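Local coordinates for protein ureidoglycolate hydrolase (Arabidopsis thaliana, PDB 4PXE) that hydrolyses (S)-ureidoglycolate to glyoxylate, ammonia and carbon dioxide with two manganese ions per subunit, completing purine breakdown without releasing urea, at residues T39-L42 / Y43-K46; G399-K403 / P404-S408; S409-D412 / M413-V417. All blocks are in the same frame, centred on the assembly; numbering follows the deposited sequence.

Interaction 1: residues T39-L42 / Y43-K46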
ATOM      1  N   THR A  39       5.108  10.044  13.494  1.00 12.67           N
ATOM      2  CA  THR A  39       4.183  10.277  12.385  1.00 12.51           C
ATOM      3  C   THR A  39       3.128  11.227  12.911  1.00 13.75           C
ATOM      4  O   THR A  39       2.494  10.940  13.921  1.00 14.63           O
ATOM      5  CB  THR A  39       3.468   8.995  11.941  1.00 12.70           C
ATOM      6  OG1 THR A  39       4.435   8.061  11.467  1.00 15.48           O
ATOM      7  CG2 THR A  39       2.482   9.296  10.822  1.00 15.64           C
ATOM      8  N   ARG A  40       2.953  12.372  12.263  1.00 12.62           N
ATOM      9  CA  ARG A  40       1.926  13.306  12.722  1.00 13.14           C
ATOM     10  C   ARG A  40       1.360  14.077  11.550  1.00 15.09           C
ATOM     11  O   ARG A  40       1.985  14.998  11.028  1.00 14.64           O
ATOM     12  CB  ARG A  40       2.464  14.249  13.803  1.00 14.29           C
ATOM     13  CG  ARG A  40       1.392  15.179  14.347  1.00 14.55           C
ATOM     14  CD  ARG A  40       1.828  15.836  15.647  1.00 18.22           C
ATOM     15  NE  ARG A  40       3.054  16.611  15.491  1.00 16.75           N
ATOM     16  CZ  ARG A  40       4.182  16.381  16.163  1.00 15.78           C
ATOM     17  NH1 ARG A  40       4.265  15.387  17.043  1.00 17.95           N
ATOM     18  NH2 ARG A  40       5.236  17.154  15.952  1.00 16.07           N
ATOM     19  N   VAL A  41       0.162  13.679  11.139  1.00 14.39           N
ATOM     20  CA  VAL A  41      -0.423  14.161   9.906  1.00 15.05           C
ATOM     21  C   VAL A  41      -1.485  15.227  10.144  1.00 15.65           C
ATOM     22  O   VAL A  41      -2.262  15.150  11.105  1.00 17.04           O
ATOM     23  CB  VAL A  41      -1.015  12.964   9.120  1.00 15.05           C
ATOM     24  CG1 VAL A  41      -1.644  13.426   7.823  1.00 16.46           C
ATOM     25  CG2 VAL A  41       0.079  11.940   8.854  1.00 15.82           C
ATOM     26  N   LEU A  42      -1.470  16.232   9.268  1.00 15.20           N
ATOM     27  CA  LEU A  42      -2.437  17.324   9.242  1.00 15.92           C
ATOM     28  C   LEU A  42      -3.861  16.906   9.605  1.00 17.03           C
ATOM     29  O   LEU A  42      -4.418  16.002   8.985  1.00 17.16           O
ATOM     30  CB  LEU A  42      -2.429  17.967   7.849  1.00 16.86           C
ATOM     31  CG  LEU A  42      -3.482  19.023   7.520  1.00 17.77           C
ATOM     32  CD1 LEU A  42      -3.373  20.194   8.487  1.00 17.34           C
ATOM     33  CD2 LEU A  42      -3.305  19.492   6.099  1.00 18.14           C
ATOM     34  N   TYR A  43      -4.405  17.579  10.626  1.00 16.27           N
ATOM     35  CA  TYR A  43      -5.800  17.476  11.088  1.00 16.66           C
ATOM     36  C   TYR A  43      -6.187  16.180  11.810  1.00 18.96           C
ATOM     37  O   TYR A  43      -7.344  16.012  12.192  1.00 23.09           O
ATOM     38  CB  TYR A  43      -6.810  17.771   9.964  1.00 18.58           C
ATOM     39  CG  TYR A  43      -6.773  19.162   9.359  1.00 15.86           C
ATOM     40  CD1 TYR A  43      -6.486  20.289  10.128  1.00 17.10           C
ATOM     41  CD2 TYR A  43      -7.055  19.349   8.011  1.00 17.57           C
ATOM     42  CE1 TYR A  43      -6.471  21.558   9.555  1.00 17.17           C
ATOM     43  CE2 TYR A  43      -7.042  20.597   7.430  1.00 17.21           C
ATOM     44  CZ  TYR A  43      -6.757  21.709   8.203  1.00 14.82           C
ATOM     45  OH  TYR A  43      -6.744  22.948   7.596  1.00 19.43           O
ATOM     46  N   THR A  44      -5.246  15.257  11.996  1.00 16.28           N
ATOM     47  CA  THR A  44      -5.519  14.084  12.811  1.00 17.14           C
ATOM     48  C   THR A  44      -5.527  14.440  14.293  1.00 18.93           C
ATOM     49  O   THR A  44      -5.159  15.550  14.683  1.00 17.19           O
ATOM     50  CB  THR A  44      -4.477  12.986  12.587  1.00 18.83           C
ATOM     51  OG1 THR A  44      -3.189  13.485  12.978  1.00 16.50           O
ATOM     52  CG2 THR A  44      -4.445  12.561  11.112  1.00 19.68           C
ATOM     53  N   ASP A  45      -5.936  13.481  15.121  1.00 20.83           N
ATOM     54  CA  ASP A  45      -5.953  13.676  16.568  1.00 20.94           C
ATOM     55  C   ASP A  45      -4.574  14.042  17.139  1.00 16.80           C
ATOM     56  O   ASP A  45      -4.471  14.918  18.003  1.00 19.47           O
ATOM     57  CB  ASP A  45      -6.566  12.466  17.291  1.00 23.14           C
ATOM     58  CG  ASP A  45      -5.745  11.199  17.136  1.00 31.64           C
ATOM     59  OD1 ASP A  45      -5.027  11.055  16.122  1.00 30.24           O
ATOM     60  OD2 ASP A  45      -5.827  10.334  18.036  1.00 40.95           O
ATOM     61  N   LYS A  46      -3.524  13.391  16.644  1.00 19.37           N
ATOM     62  CA  LYS A  46      -2.162  13.713  17.082  1.00 17.24           C
ATOM     63  C   LYS A  46      -1.780  15.151  16.722  1.00 16.13           C
ATOM     64  O   LYS A  46      -1.136  15.839  17.516  1.00 16.20           O
ATOM     65  CB  LYS A  46      -1.148  12.730  16.481  1.00 17.00           C
ATOM     66  CG  LYS A  46      -1.440  11.254  16.766  1.00 21.15           C
ATOM     67  CD  LYS A  46      -1.661  11.014  18.251  1.00 23.04           C
ATOM     68  CE  LYS A  46      -1.849   9.527  18.552  1.00 26.70           C
ATOM     69  NZ  LYS A  46      -3.018   8.960  17.835  1.00 32.04           N
TER
HETATM   70  O   HOH W   1      -1.110  11.575  12.745  1.00 21.87           O
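V41 and T44 close a type II beta turn that carries the chain from the end of strand 38-40 into helix 45-60, in a member of the peptidase M20 family. The turn bond runs from T44 N to V41 O (3.1 Å). The same oxygen is gripped a second time by the hydroxyl: T44 OG1 lies 2.7 Å from V41 O, in the carbonyl plane and on a lone pair. Threonine suits this place because it is also the N-cap of the helix. With OG1 standing between its own backbone N and carbonyl carbon (chi1 62°), the hydroxyl can serve the turn and still weakly cap D47 N, while CG2 rests against V41 CB.

The tight part lies at the corner of the turn. L42 and Y43 run side by side in the same direction, and L42 CD1 sits over the centre of the Y43 ring, 3.4 Å from its centroid, a CH-pi contact almost along the ring normal. Y43 takes positive phi (72°), as the third residue of a type II turn does, and its OH reaches V70 O. R40 is buried too; its CD packs 3.5 Å from K46 O, and its guanidinium goes on to the carbonyl oxygens of I93 and F30.

Towards solvent the contact loosens. D45 is exposed and does not reach the 39-42 segment, yet its carboxylate pairs with the next residue: K46 NZ meets D45 OD2 at 3.1 Å, and D32 is a second acidic partner of this lysine. A water joins V41, just past the strand, to the cap, accepting from V41 N at 2.9 Å and donating to T44 OG1 at 2.8 Å.

Interaction 2: residues G399-K403 / P404-S408. With MN (manganese (II) ion), chain D.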
ATOM      1  N   GLY A 399      23.593  14.717   8.807  1.00 13.49           N
ATOM      2  CA  GLY A 399      22.605  15.232   7.880  1.00 14.63           C
ATOM      3  C   GLY A 399      21.282  14.496   7.859  1.00 16.45           C
ATOM      4  O   GLY A 399      20.410  14.855   7.070  1.00 16.02           O
ATOM      5  N   TYR A 400      21.112  13.496   8.720  1.00 13.90           N
ATOM      6  CA  TYR A 400      19.934  12.631   8.644  1.00 12.75           C
ATOM      7  C   TYR A 400      18.651  13.427   8.845  1.00 13.27           C
ATOM      8  O   TYR A 400      18.556  14.252   9.756  1.00 12.74           O
ATOM      9  CB  TYR A 400      19.962  11.580   9.753  1.00 12.30           C
ATOM     10  CG  TYR A 400      21.075  10.560   9.740  1.00 14.61           C
ATOM     11  CD1 TYR A 400      21.586  10.042   8.558  1.00 14.71           C
ATOM     12  CD2 TYR A 400      21.598  10.101  10.941  1.00 15.74           C
ATOM     13  CE1 TYR A 400      22.595   9.070   8.581  1.00 15.79           C
ATOM     14  CE2 TYR A 400      22.595   9.145  10.974  1.00 17.54           C
ATOM     15  CZ  TYR A 400      23.088   8.638   9.798  1.00 14.69           C
ATOM     16  OH  TYR A 400      24.095   7.688   9.852  1.00 21.70           O
ATOM     17  N   SER A 401      17.650  13.150   8.015  1.00 13.09           N
ATOM     18  CA  SER A 401      16.332  13.726   8.216  1.00 11.19           C
ATOM     19  C   SER A 401      15.277  12.833   7.564  1.00 11.70           C
ATOM     20  O   SER A 401      15.605  11.960   6.754  1.00 12.72           O
ATOM     21  CB  SER A 401      16.284  15.163   7.684  1.00 12.87           C
ATOM     22  OG  SER A 401      15.135  15.842   8.156  1.00 13.20           O
ATOM     23  N   HIS A 402      14.020  13.032   7.944  1.00 12.03           N
ATOM     24  CA  HIS A 402      12.909  12.187   7.488  1.00 12.80           C
ATOM     25  C   HIS A 402      13.097  10.727   7.885  1.00 14.15           C
ATOM     26  O   HIS A 402      12.671   9.808   7.183  1.00 14.01           O
ATOM     27  CB  HIS A 402      12.679  12.323   5.978  1.00 13.69           C
ATOM     28  CG  HIS A 402      11.955  13.570   5.597  1.00 14.49           C
ATOM     29  ND1 HIS A 402      11.617  13.871   4.294  1.00 14.07           N
ATOM     30  CD2 HIS A 402      11.503  14.598   6.352  1.00 16.35           C
ATOM     31  CE1 HIS A 402      10.983  15.028   4.263  1.00 16.01           C
ATOM     32  NE2 HIS A 402      10.896  15.490   5.499  1.00 17.72           N
ATOM     33  N   LYS A 403      13.727  10.535   9.037  1.00 13.32           N
ATOM     34  CA  LYS A 403      13.931   9.208   9.612  1.00 12.75           C
ATOM     35  C   LYS A 403      14.281   9.407  11.086  1.00 13.94           C
ATOM     36  O   LYS A 403      14.723  10.495  11.480  1.00 12.90           O
ATOM     37  CB  LYS A 403      14.998   8.403   8.848  1.00 14.04           C
ATOM     38  CG  LYS A 403      16.343   9.072   8.686  1.00 13.73           C
ATOM     39  CD  LYS A 403      17.223   8.184   7.819  1.00 15.33           C
ATOM     40  CE  LYS A 403      18.539   8.849   7.486  1.00 15.12           C
ATOM     41  NZ  LYS A 403      19.360   7.926   6.643  1.00 17.24           N
ATOM     42  N   PRO A 404      14.074   8.370  11.915  1.00 12.33           N
ATOM     43  CA  PRO A 404      14.210   8.554  13.365  1.00 13.41           C
ATOM     44  C   PRO A 404      15.634   8.823  13.854  1.00 13.05           C
ATOM     45  O   PRO A 404      15.799   9.220  15.005  1.00 14.15           O
ATOM     46  CB  PRO A 404      13.682   7.228  13.941  1.00 13.44           C
ATOM     47  CG  PRO A 404      13.754   6.262  12.825  1.00 15.12           C
ATOM     48  CD  PRO A 404      13.482   7.062  11.586  1.00 13.92           C
ATOM     49  N   GLU A 405      16.628   8.595  13.004  1.00 12.12           N
ATOM     50  CA  GLU A 405      18.027   8.899  13.328  1.00 12.96           C
ATOM     51  C   GLU A 405      18.333  10.398  13.331  1.00 13.27           C
ATOM     52  O   GLU A 405      19.408  10.811  13.772  1.00 13.48           O
ATOM     53  CB  GLU A 405      18.957   8.182  12.347  1.00 13.60           C
ATOM     54  CG  GLU A 405      18.986   6.662  12.502  1.00 15.72           C
ATOM     55  CD  GLU A 405      17.958   5.923  11.649  1.00 17.05           C
ATOM     56  OE1 GLU A 405      17.033   6.537  11.071  1.00 14.81           O
ATOM     57  OE2 GLU A 405      18.096   4.682  11.543  1.00 22.27           O
ATOM     58  N   GLU A 406      17.399  11.204  12.826  1.00 11.82           N
ATOM     59  CA  GLU A 406      17.520  12.660  12.851  1.00 11.29           C
ATOM     60  C   GLU A 406      17.861  13.159  14.256  1.00 11.91           C
ATOM     61  O   GLU A 406      17.238  12.751  15.234  1.00 12.84           O
ATOM     62  CB  GLU A 406      16.193  13.264  12.390  1.00 10.48           C
ATOM     63  CG  GLU A 406      16.156  14.782  12.273  1.00 11.99           C
ATOM     64  CD  GLU A 406      14.783  15.227  11.836  1.00 13.04           C
ATOM     65  OE1 GLU A 406      13.947  15.477  12.722  1.00 13.14           O
ATOM     66  OE2 GLU A 406      14.531  15.262  10.610  1.00 13.25           O
ATOM     67  N   TYR A 407      18.851  14.041  14.362  1.00 11.54           N
ATOM     68  CA  TYR A 407      19.265  14.552  15.669  1.00 11.24           C
ATOM     69  C   TYR A 407      19.970  15.890  15.547  1.00 12.51           C
ATOM     70  O   TYR A 407      20.842  16.059  14.693  1.00 12.75           O
ATOM     71  CB  TYR A 407      20.207  13.550  16.359  1.00 14.15           C
ATOM     72  CG  TYR A 407      20.667  14.005  17.725  1.00 13.00           C
ATOM     73  CD1 TYR A 407      19.881  13.779  18.844  1.00 13.22           C
ATOM     74  CD2 TYR A 407      21.891  14.657  17.898  1.00 13.41           C
ATOM     75  CE1 TYR A 407      20.290  14.192  20.105  1.00 16.17           C
ATOM     76  CE2 TYR A 407      22.305  15.073  19.155  1.00 14.63           C
ATOM     77  CZ  TYR A 407      21.501  14.842  20.248  1.00 16.55           C
ATOM     78  OH  TYR A 407      21.909  15.270  21.490  1.00 16.45           O
ATOM     79  N   SER A 408      19.593  16.830  16.408  1.00 12.35           N
ATOM     80  CA  SER A 408      20.372  18.049  16.618  1.00 11.88           C
ATOM     81  C   SER A 408      20.569  18.192  18.134  1.00 14.17           C
ATOM     82  O   SER A 408      19.652  17.925  18.913  1.00 15.06           O
ATOM     83  CB  SER A 408      19.649  19.259  16.029  1.00 14.22           C
ATOM     84  OG  SER A 408      20.488  20.400  16.059  1.00 21.25           O
TER
HETATM   85 MN    MN D 502      10.317  17.625   6.168  1.00 26.38          MN
HETATM   86  O   HOH W   2      20.258  14.439  11.875  1.00 13.38           O
HETATM   87  O   HOH W   3      12.177  14.140  10.036  1.00 11.99           O
HETATM   88  O   HOH W   4       9.742  19.686   6.274  1.00 17.49           O
HETATM   89  O   HOH W   5      11.877  18.146   5.367  1.00 17.62           O
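S401 and E406 meet through a short bond across the loop that presents a metal ligand: S401 OG donates to E406 OE2 at 2.6 Å, nearly along the carboxylate's C-O axis. S401 OG stands opposite its own backbone N (chi1 -166°), and the extended E406 chain brings OE2 to it past Y400 O. Serine suits this buried site, being small and able to donate here while accepting from the substrate-binding Q211. A water donates to E406 OE2 (2.7 Å) and accepts weakly from H402 N, joining the carboxylate to the metal-binding residue.

H402 itself turns away from 404-408 and binds a manganese ion through NE2 at 2.3 Å. D103 and E138 are its protein co-ligands, with two waters beside them, and glyoxylate touches H402. Its ND1 bonds to N294 O of the second subunit, whose H244 stacks on the ring. N294 and H244 are themselves substrate-binding residues, consistent with a substrate pocket shared across the dimer.

What shapes the loop is a type I beta turn from K403 to E406, closed by E406 N to K403 O at 3.1 Å. On its outer side, E405 CB packs 3.6 Å from Y400 CD2, and the carboxylate oxygen OE1 rests against the aliphatic K403 CG, while K403 NZ reaches N241 O and G242 O of the second subunit. E406 OE1 accepts from the backbone N of Y102 and D103, tying this loop to the one that supplies the bridging aspartate. Residues 399-408 lie in the loop between strand 389-394 and helix 410-429, with S401, E406 and S408 packed on I209 of strand 201-209.

Interaction 3: residues S409-D412 / M413-V417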
ATOM      1  N   SER A 409      21.762  18.589  18.564  1.00 12.78           N
ATOM      2  CA  SER A 409      22.059  18.625  19.997  1.00 13.17           C
ATOM      3  C   SER A 409      21.388  19.807  20.685  1.00 13.27           C
ATOM      4  O   SER A 409      21.009  20.777  20.031  1.00 12.94           O
ATOM      5  CB  SER A 409      23.575  18.695  20.222  1.00 12.81           C
ATOM      6  OG  SER A 409      24.075  19.955  19.813  1.00 13.64           O
ATOM      7  N   PRO A 410      21.235  19.734  22.017  1.00 11.63           N
ATOM      8  CA  PRO A 410      20.730  20.884  22.770  1.00 11.09           C
ATOM      9  C   PRO A 410      21.555  22.146  22.520  1.00 12.99           C
ATOM     10  O   PRO A 410      20.974  23.229  22.408  1.00 14.12           O
ATOM     11  CB  PRO A 410      20.815  20.407  24.229  1.00 12.44           C
ATOM     12  CG  PRO A 410      20.591  18.921  24.106  1.00 11.30           C
ATOM     13  CD  PRO A 410      21.338  18.525  22.857  1.00 11.68           C
ATOM     14  N   GLU A 411      22.874  22.016  22.398  1.00 11.44           N
ATOM     15  CA  GLU A 411      23.708  23.187  22.113  1.00 13.00           C
ATOM     16  C   GLU A 411      23.452  23.730  20.715  1.00 13.44           C
ATOM     17  O   GLU A 411      23.371  24.950  20.522  1.00 14.82           O
ATOM     18  CB  GLU A 411      25.191  22.868  22.244  1.00 14.31           C
ATOM     19  CG  GLU A 411      26.018  24.127  22.218  1.00 21.67           C
ATOM     20  CD  GLU A 411      27.344  23.953  21.534  1.00 26.10           C
ATOM     21  OE1 GLU A 411      27.673  22.821  21.100  1.00 27.06           O
ATOM     22  OE2 GLU A 411      28.065  24.965  21.442  1.00 28.90           O
ATOM     23  N   ASP A 412      23.348  22.843  19.735  1.00 12.86           N
ATOM     24  CA  ASP A 412      23.077  23.309  18.382  1.00 14.35           C
ATOM     25  C   ASP A 412      21.768  24.072  18.300  1.00 13.33           C
ATOM     26  O   ASP A 412      21.702  25.127  17.664  1.00 15.19           O
ATOM     27  CB  ASP A 412      23.162  22.166  17.383  1.00 16.90           C
ATOM     28  CG  ASP A 412      24.608  21.839  17.028  1.00 17.75           C
ATOM     29  OD1 ASP A 412      25.465  22.747  17.141  1.00 29.23           O
ATOM     30  OD2 ASP A 412      24.904  20.705  16.640  1.00 26.94           O
ATOM     31  N   MET A 413      20.734  23.564  18.964  1.00 13.16           N
ATOM     32  CA  MET A 413      19.455  24.256  18.995  1.00 11.87           C
ATOM     33  C   MET A 413      19.557  25.590  19.723  1.00 13.89           C
ATOM     34  O   MET A 413      19.038  26.599  19.242  1.00 14.20           O
ATOM     35  CB  MET A 413      18.375  23.378  19.623  1.00 11.76           C
ATOM     36  CG  MET A 413      18.070  22.131  18.804  1.00 12.87           C
ATOM     37  SD  MET A 413      16.650  21.191  19.429  1.00 14.33           S
ATOM     38  CE  MET A 413      17.319  20.546  20.969  1.00 15.26           C
ATOM     39  N   ALA A 414      20.209  25.601  20.886  1.00 11.71           N
ATOM     40  CA  ALA A 414      20.351  26.830  21.656  1.00 13.04           C
ATOM     41  C   ALA A 414      21.077  27.904  20.856  1.00 12.65           C
ATOM     42  O   ALA A 414      20.693  29.073  20.909  1.00 13.89           O
ATOM     43  CB  ALA A 414      21.075  26.549  22.966  1.00 14.62           C
ATOM     44  N   ASN A 415      22.122  27.526  20.120  1.00 13.64           N
ATOM     45  CA  ASN A 415      22.841  28.509  19.295  1.00 13.54           C
ATOM     46  C   ASN A 415      21.950  29.086  18.195  1.00 13.76           C
ATOM     47  O   ASN A 415      21.962  30.298  17.935  1.00 13.60           O
ATOM     48  CB  ASN A 415      24.101  27.899  18.678  1.00 16.20           C
ATOM     49  CG  ASN A 415      25.192  27.699  19.692  1.00 20.82           C
ATOM     50  OD1 ASN A 415      25.177  28.310  20.754  1.00 21.89           O
ATOM     51  ND2 ASN A 415      26.155  26.846  19.366  1.00 28.15           N
ATOM     52  N   GLY A 416      21.171  28.221  17.552  1.00 13.59           N
ATOM     53  CA  GLY A 416      20.191  28.664  16.575  1.00 14.91           C
ATOM     54  C   GLY A 416      19.171  29.605  17.186  1.00 11.90           C
ATOM     55  O   GLY A 416      18.815  30.621  16.588  1.00 13.28           O
ATOM     56  N   VAL A 417      18.690  29.272  18.381  1.00 13.63           N
ATOM     57  CA  VAL A 417      17.744  30.125  19.095  1.00 13.20           C
ATOM     58  C   VAL A 417      18.355  31.491  19.414  1.00 13.98           C
ATOM     59  O   VAL A 417      17.689  32.523  19.268  1.00 14.60           O
ATOM     60  CB  VAL A 417      17.220  29.440  20.384  1.00 12.90           C
ATOM     61  CG1 VAL A 417      16.459  30.433  21.265  1.00 14.82           C
ATOM     62  CG2 VAL A 417      16.327  28.244  20.030  1.00 14.88           C
TER
HETATM   63  O   HOH W   6      24.765  25.633  16.405  1.00 22.21           O
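M413 N bonds to S409 O at 3.0 Å in the first turn of helix 410-429. S409 is the N-cap: its OG accepts from D412 N at 3.0 Å, and P410, whose lack of an N-H costs nothing in a first turn, follows it. The flexible M413 side chain leaves with CG opposite its carbonyl carbon (chi1 -65°) and bends at its end, bringing CE back to 3.9 Å from P410 CA. A414 continues the spiral through P410 O; alanine suits this buried position, where its methyl touches V15.

N415 N bonds to E411 O, and the N415 amide lies across the E411 carboxylate, the two planes 72° apart; ND2 makes a weak bond to E411 OE2 at 3.4 Å. A water that donates to D412 OD1 takes a weak second bond from ND2. G416 N follows to D412 O, and V417 N to M413 O. E411 is exposed, whereas D412 lies on P395 and N415 is buried against L367. M413 and V417 pack against L20 of helix 17-28 and against helix 105-120, at V106 and at E113 and A114 respectively.

Overall arrangement
The three contacts follow in series along the chain, and two adjoin: interaction 2 runs straight into interaction 3, their centres about 15 Å apart, with S408 OG packing 4.0 Å from M413 CG. Interaction 2 holds the metal ligand H402, its side chain about 4 Å from glyoxylate, whereas the M413 side chain of interaction 3 stays about 13 Å from manganese. Interaction 1 comes from the N-terminal part of the chain and touches neither; its nearest atoms are about 9 Å from interaction 2. It nevertheless comes near the metal site, with R40 about 8 Å from H92 and L42 about 8 Å from E138, side chain to side chain, both partners being metal ligands.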